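Local coordinates for uncharacterized protein Q99UF4 (Staphylococcus aureus, PDB 3B2N) that probably acts as a LuxR-family response regulator that takes a phosphoryl signal on its CheY-like receiver domain and controls transcription by binding DNA, at residues Ser5-Glu10 / Glu46-Asn51; Ala9-Met14 / Glu58-Thr63. All coordinates share one frame; numbering follows the deposited sequence. Where two conformers were deposited one is given.

Contact 1: Ser5-Glu10 / Glu46-Asn51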
loop_
_atom_site.group_PDB
_atom_site.type_symbol
_atom_site.label_atom_id
_atom_site.label_comp_id
_atom_site.label_asym_id
_atom_site.label_seq_id
_atom_site.Cartn_x
_atom_site.Cartn_y
_atom_site.Cartn_z
ATOM N N SER A 5 -2.948 11.352 4.144
ATOM C CA SER A 5 -3.143 10.182 5.014
ATOM C C SER A 5 -2.885 8.850 4.311
ATOM O O SER A 5 -3.168 8.696 3.126
ATOM C CB SER A 5 -4.525 10.194 5.639
ATOM O OG SER A 5 -5.505 10.304 4.630
ATOM N N LEU A 6 -2.356 7.893 5.083
ATOM C CA LEU A 6 -1.931 6.618 4.599
ATOM C C LEU A 6 -2.389 5.515 5.538
ATOM O O LEU A 6 -2.362 5.686 6.761
ATOM C CB LEU A 6 -0.395 6.537 4.632
ATOM C CG LEU A 6 0.485 6.587 3.406
ATOM C CD1 LEU A 6 0.358 7.965 2.844
ATOM C CD2 LEU A 6 1.918 6.357 3.852
ATOM N N ILE A 7 -2.708 4.362 4.969
ATOM C CA ILE A 7 -2.771 3.131 5.728
ATOM C C ILE A 7 -1.708 2.199 5.135
ATOM O O ILE A 7 -1.499 2.170 3.915
ATOM C CB ILE A 7 -4.216 2.495 5.692
ATOM C CG1 ILE A 7 -5.191 3.366 6.499
ATOM C CG2 ILE A 7 -4.170 0.985 6.187
ATOM C CD1 ILE A 7 -6.680 2.948 6.508
ATOM N N ILE A 8 -1.048 1.417 5.989
ATOM C CA ILE A 8 0.014 0.531 5.539
ATOM C C ILE A 8 -0.342 -0.866 5.905
ATOM O O ILE A 8 -0.627 -1.150 7.080
ATOM C CB ILE A 8 1.373 0.852 6.169
ATOM C CG1 ILE A 8 1.766 2.292 5.784
ATOM C CG2 ILE A 8 2.449 -0.248 5.697
ATOM C CD1 ILE A 8 2.961 2.827 6.534
ATOM N N ALA A 9 -0.397 -1.744 4.910
ATOM C CA ALA A 9 -0.679 -3.137 5.264
ATOM C C ALA A 9 0.556 -3.912 4.784
ATOM O O ALA A 9 0.849 -3.954 3.574
ATOM C CB ALA A 9 -1.975 -3.637 4.558
ATOM N N GLU A 10 1.271 -4.532 5.702
ATOM C CA GLU A 10 2.496 -5.239 5.369
ATOM C C GLU A 10 2.690 -6.495 6.253
ATOM O O GLU A 10 2.510 -6.465 7.486
ATOM C CB GLU A 10 3.698 -4.266 5.452
ATOM C CG GLU A 10 5.087 -4.945 5.765
ATOM C CD GLU A 10 5.586 -5.838 4.602
ATOM O OE1 GLU A 10 5.409 -5.463 3.411
ATOM O OE2 GLU A 10 6.113 -6.940 4.877
ATOM N N GLU A 46 -12.059 1.271 4.644
ATOM C CA GLU A 46 -13.448 1.756 4.587
ATOM C C GLU A 46 -13.801 2.644 5.789
ATOM O O GLU A 46 -14.485 3.649 5.638
ATOM C CB GLU A 46 -14.450 0.602 4.452
ATOM C CG GLU A 46 -14.339 -0.123 3.140
ATOM C CD GLU A 46 -15.110 -1.432 3.116
ATOM O OE1 GLU A 46 -15.648 -1.766 2.031
ATOM O OE2 GLU A 46 -15.181 -2.123 4.172
ATOM N N GLU A 47 -13.322 2.278 6.971
ATOM C CA GLU A 47 -13.510 3.109 8.144
ATOM C C GLU A 47 -12.850 4.492 7.999
ATOM O O GLU A 47 -13.512 5.507 8.266
ATOM C CB GLU A 47 -13.013 2.410 9.420
ATOM C CG GLU A 47 -13.253 3.202 10.711
ATOM C CD GLU A 47 -12.411 2.716 11.901
ATOM O OE1 GLU A 47 -12.551 3.298 13.003
ATOM O OE2 GLU A 47 -11.614 1.757 11.754
ATOM N N TYR A 48 -11.571 4.535 7.587
ATOM C CA TYR A 48 -10.783 5.793 7.652
ATOM C C TYR A 48 -10.687 6.606 6.353
ATOM O O TYR A 48 -10.291 7.775 6.397
ATOM C CB TYR A 48 -9.361 5.555 8.171
ATOM C CG TYR A 48 -9.264 5.209 9.630
ATOM C CD1 TYR A 48 -9.393 6.201 10.614
ATOM C CD2 TYR A 48 -9.023 3.885 10.040
ATOM C CE1 TYR A 48 -9.305 5.877 11.972
ATOM C CE2 TYR A 48 -8.939 3.543 11.370
ATOM C CZ TYR A 48 -9.070 4.542 12.348
ATOM O OH TYR A 48 -8.974 4.209 13.687
ATOM N N ASN A 49 -11.025 5.996 5.211
ATOM C CA ASN A 49 -10.780 6.602 3.881
ATOM C C ASN A 49 -9.407 7.326 3.678
ATOM O O ASN A 49 -9.370 8.541 3.447
ATOM C CB ASN A 49 -11.926 7.560 3.562
ATOM C CG ASN A 49 -13.270 6.903 3.734
ATOM O OD1 ASN A 49 -13.942 7.076 4.770
ATOM N ND2 ASN A 49 -13.663 6.101 2.733
ATOM N N PRO A 50 -8.283 6.598 3.726
ATOM C CA PRO A 50 -7.031 7.359 3.576
ATOM C C PRO A 50 -6.857 7.837 2.124
ATOM O O PRO A 50 -7.458 7.274 1.214
ATOM C CB PRO A 50 -5.944 6.321 3.919
ATOM C CG PRO A 50 -6.568 5.005 3.505
ATOM C CD PRO A 50 -8.049 5.147 3.828
ATOM N N ASN A 51 -6.015 8.843 1.906
ATOM C CA ASN A 51 -5.698 9.296 0.548
ATOM C C ASN A 51 -4.952 8.195 -0.257
ATOM O O ASN A 51 -5.194 7.963 -1.449
ATOM C CB ASN A 51 -4.857 10.569 0.648
ATOM C CG ASN A 51 -5.567 11.676 1.411
ATOM O OD1 ASN A 51 -4.990 12.343 2.263
ATOM N ND2 ASN A 51 -6.827 11.868 1.108
#

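Contact 2: Ala9-Met14 / Glu58-Thr63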
loop_
_atom_site.group_PDB
_atom_site.type_symbol
_atom_site.label_atom_id
_atom_site.label_comp_id
_atom_site.label_asym_id
_atom_site.label_seq_id
_atom_site.Cartn_x
_atom_site.Cartn_y
_atom_site.Cartn_z
ATOM N N ALA A 9 -0.397 -1.744 4.910
ATOM C CA ALA A 9 -0.679 -3.137 5.264
ATOM C C ALA A 9 0.556 -3.912 4.784
ATOM O O ALA A 9 0.849 -3.954 3.574
ATOM C CB ALA A 9 -1.975 -3.637 4.558
ATOM N N GLU A 10 1.271 -4.532 5.702
ATOM C CA GLU A 10 2.496 -5.239 5.369
ATOM C C GLU A 10 2.690 -6.495 6.253
ATOM O O GLU A 10 2.510 -6.465 7.486
ATOM C CB GLU A 10 3.698 -4.266 5.452
ATOM C CG GLU A 10 5.087 -4.945 5.765
ATOM C CD GLU A 10 5.586 -5.838 4.602
ATOM O OE1 GLU A 10 5.409 -5.463 3.411
ATOM O OE2 GLU A 10 6.113 -6.940 4.877
ATOM N N ASP A 11 3.046 -7.603 5.623
ATOM C CA ASP A 11 3.052 -8.865 6.340
ATOM C C ASP A 11 4.144 -8.879 7.402
ATOM O O ASP A 11 3.947 -9.373 8.469
ATOM C CB ASP A 11 3.294 -10.011 5.365
ATOM C CG ASP A 11 3.175 -11.364 6.042
ATOM O OD1 ASP A 11 4.196 -12.033 6.176
ATOM O OD2 ASP A 11 2.084 -11.723 6.528
ATOM N N GLN A 12 5.297 -8.274 7.132
ATOM C CA GLN A 12 6.378 -8.484 8.040
ATOM C C GLN A 12 6.375 -7.333 9.064
ATOM O O GLN A 12 6.463 -6.157 8.686
ATOM C CB GLN A 12 7.698 -8.544 7.259
ATOM C CG GLN A 12 8.904 -8.774 8.145
ATOM C CD GLN A 12 10.132 -8.429 7.397
ATOM O OE1 GLN A 12 10.611 -7.310 7.505
ATOM N NE2 GLN A 12 10.653 -9.371 6.613
ATOM N N ASN A 13 6.299 -7.667 10.352
ATOM C CA ASN A 13 6.264 -6.656 11.417
ATOM C C ASN A 13 7.498 -5.703 11.389
ATOM O O ASN A 13 7.354 -4.488 11.465
ATOM C CB ASN A 13 6.135 -7.345 12.801
ATOM C CG ASN A 13 4.817 -8.172 12.981
ATOM O OD1 ASN A 13 3.799 -7.973 12.284
ATOM N ND2 ASN A 13 4.846 -9.097 13.950
ATOM N N MET A 14 8.704 -6.260 11.311
ATOM C CA MET A 14 9.899 -5.397 11.335
ATOM C C MET A 14 9.825 -4.297 10.249
ATOM O O MET A 14 9.994 -3.089 10.556
ATOM C CB MET A 14 11.212 -6.205 11.249
ATOM C CG MET A 14 12.476 -5.326 11.516
ATOM S SD MET A 14 14.089 -6.168 11.604
ATOM C CE MET A 14 13.919 -6.909 13.235
ATOM N N GLU A 58 1.330 -10.769 -0.483
ATOM C CA GLU A 58 0.906 -11.992 0.135
ATOM C C GLU A 58 0.694 -11.787 1.632
ATOM O O GLU A 58 1.658 -11.690 2.373
ATOM C CB GLU A 58 1.963 -13.049 -0.135
ATOM C CG GLU A 58 1.599 -14.453 0.248
ATOM C CD GLU A 58 2.635 -15.383 -0.328
ATOM O OE1 GLU A 58 3.154 -15.022 -1.419
ATOM O OE2 GLU A 58 2.945 -16.430 0.302
ATOM N N MET A 59 -0.566 -11.693 2.054
ATOM C CA MET A 59 -0.940 -11.403 3.456
ATOM C C MET A 59 -2.085 -12.328 3.790
ATOM O O MET A 59 -2.800 -12.815 2.877
ATOM C CB MET A 59 -1.410 -9.947 3.672
ATOM C CG MET A 59 -0.424 -8.822 3.490
ATOM S SD MET A 59 -1.117 -7.164 3.879
ATOM C CE MET A 59 -2.337 -6.850 2.602
ATOM N N PRO A 60 -2.261 -12.630 5.096
ATOM C CA PRO A 60 -3.434 -13.450 5.461
ATOM C C PRO A 60 -4.727 -12.642 5.284
ATOM O O PRO A 60 -4.651 -11.420 5.197
ATOM C CB PRO A 60 -3.172 -13.805 6.944
ATOM C CG PRO A 60 -2.164 -12.731 7.451
ATOM C CD PRO A 60 -1.371 -12.323 6.237
ATOM N N GLY A 61 -5.884 -13.302 5.202
ATOM C CA GLY A 61 -7.175 -12.603 5.121
ATOM C C GLY A 61 -7.527 -12.211 3.686
ATOM O O GLY A 61 -8.439 -12.788 3.099
ATOM N N MET A 62 -6.795 -11.240 3.144
ATOM C CA MET A 62 -6.890 -10.802 1.751
ATOM C C MET A 62 -5.478 -10.404 1.339
ATOM O O MET A 62 -4.775 -9.767 2.116
ATOM C CB MET A 62 -7.809 -9.559 1.622
ATOM C CG MET A 62 -9.358 -9.873 1.709
ATOM S SD MET A 62 -10.416 -8.365 1.710
ATOM C CE MET A 62 -10.357 -7.929 -0.026
ATOM N N THR A 63 -5.054 -10.790 0.129
ATOM C CA THR A 63 -3.789 -10.354 -0.427
ATOM C C THR A 63 -3.975 -8.908 -0.785
ATOM O O THR A 63 -5.125 -8.416 -0.867
ATOM C CB THR A 63 -3.439 -11.122 -1.727
ATOM O OG1 THR A 63 -4.377 -10.758 -2.748
ATOM C CG2 THR A 63 -3.453 -12.719 -1.496
#

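Contact 1: Ser5-Glu10 / Glu46-Asn51
S5 and N51 grip each other through two good hydrogen bonds and a weak third. The backbone N of S5 donates to N51 OD1 at 2.9 Å, in a nearly straight bond (168°). That donor lies tilted 29° from the plane of the amide carbonyl. In return the backbone N of N51 donates to S5 OG at 3.1 Å. S5 OG also reaches N51 OD1 at 3.2 Å in a weak bond. It can serve both because OG stands between the backbone N and the carbonyl carbon (chi1 54°).

Next to this polar pair the contact is apolar. The P50 ring packs on I7, with P50 CG 3.6 Å from I7 CD1. I7 CG1 rests on the same ring carbon at 3.7 Å. Y48, the last residue of helix 38-48, adds its CB, 4.1 Å from I7 CD1. P50 CB packs against the backbone, 3.7 Å from S5 O.

Helix 38-48 ends here. N49 takes a positive phi and leads the chain from the helix into P50 and N51, just ahead of strand 52-55. I7 also touches L44 and I45 of the helix, and S5 and I7 bond through their backbones to V52. Helix 38-48 belongs to the beta-alpha-beta crossover from strand 29-35 to strand 52-55, which passes over strand 4-9 in this CheY-like receiver fold. The reciprocal bonds tie S5 to the entry of strand 52-55, and the P50 and I7 carbons pack beside them. The buried S5 hydroxyl is thus met by N51 N and, weakly, by N51 OD1.

Contact 2: Ala9-Met14 / Glu58-Thr63
A9 and M59 meet where two loops come together at the C-terminal ends of the strands of the parallel sheet in this CheY-like receiver fold. One loop leads from strand 4-9 into helix 13-26. The other follows strand 52-55 and runs to helix 64-73.

M59 makes the largest single share of the contact. Its CB starts a chain whose CG is anti to the carbonyl carbon and beside the backbone N (chi1 -66°). CG lies 4.3 Å from both the backbone N and CB of D11. SD reaches further in, to 3.7 Å from A9 CB, and also comes near the backbone N of E10. The chain then bends at chi3 (-68°), and CE lies 3.8 Å from A9 CB. Sulfur and methyl thus both touch one small side chain, whose CB points toward the loop. A41 of helix 38-48 touches A9 as well.

D11 covers the outer part of the contact. Its CB is 3.8 Å from E58 O, and its OD2 is 3.5 Å from P60 CD. The D11 and P60 side chains cross obliquely, and their touch is van der Waals in kind.

The acidic residues E10 and D11 follow strand 4-9, as the paired acids of receiver domains do, and D56 follows the neighbouring strand 52-55. By family analogy D56 is probably the phosphoryl acceptor, and the acids probably belong to its metal-binding pocket. D11 N donates to D56 OD2. E10 OE1 forms a salt bridge with K106 and also lies close to D56 OD2. The other carboxylate oxygen, E10 OE2, accepts from Q12 N at 2.7 Å on its anti side, with the donor 28° out of the carboxylate plane.

In the fold
Both contacts start from the same run of chain and share A9 and E10. Contact 1 takes the start of strand 4-9, contact 2 its end and the turn into helix 13-26. Their centres are 14 Å apart. Their partners come later in the chain and flank strand 52-55: residues 46-51 lead into it, residues 58-63 follow it. Strands 4-9 and 52-55 are neighbours in the five-stranded parallel sheet, so the two contacts mark opposite ends of one strand pair. Contact 1 lies at the end where these strands begin. Contact 2 lies by the acidic cluster where they finish, the probable phosphorylation site of the receiver domain.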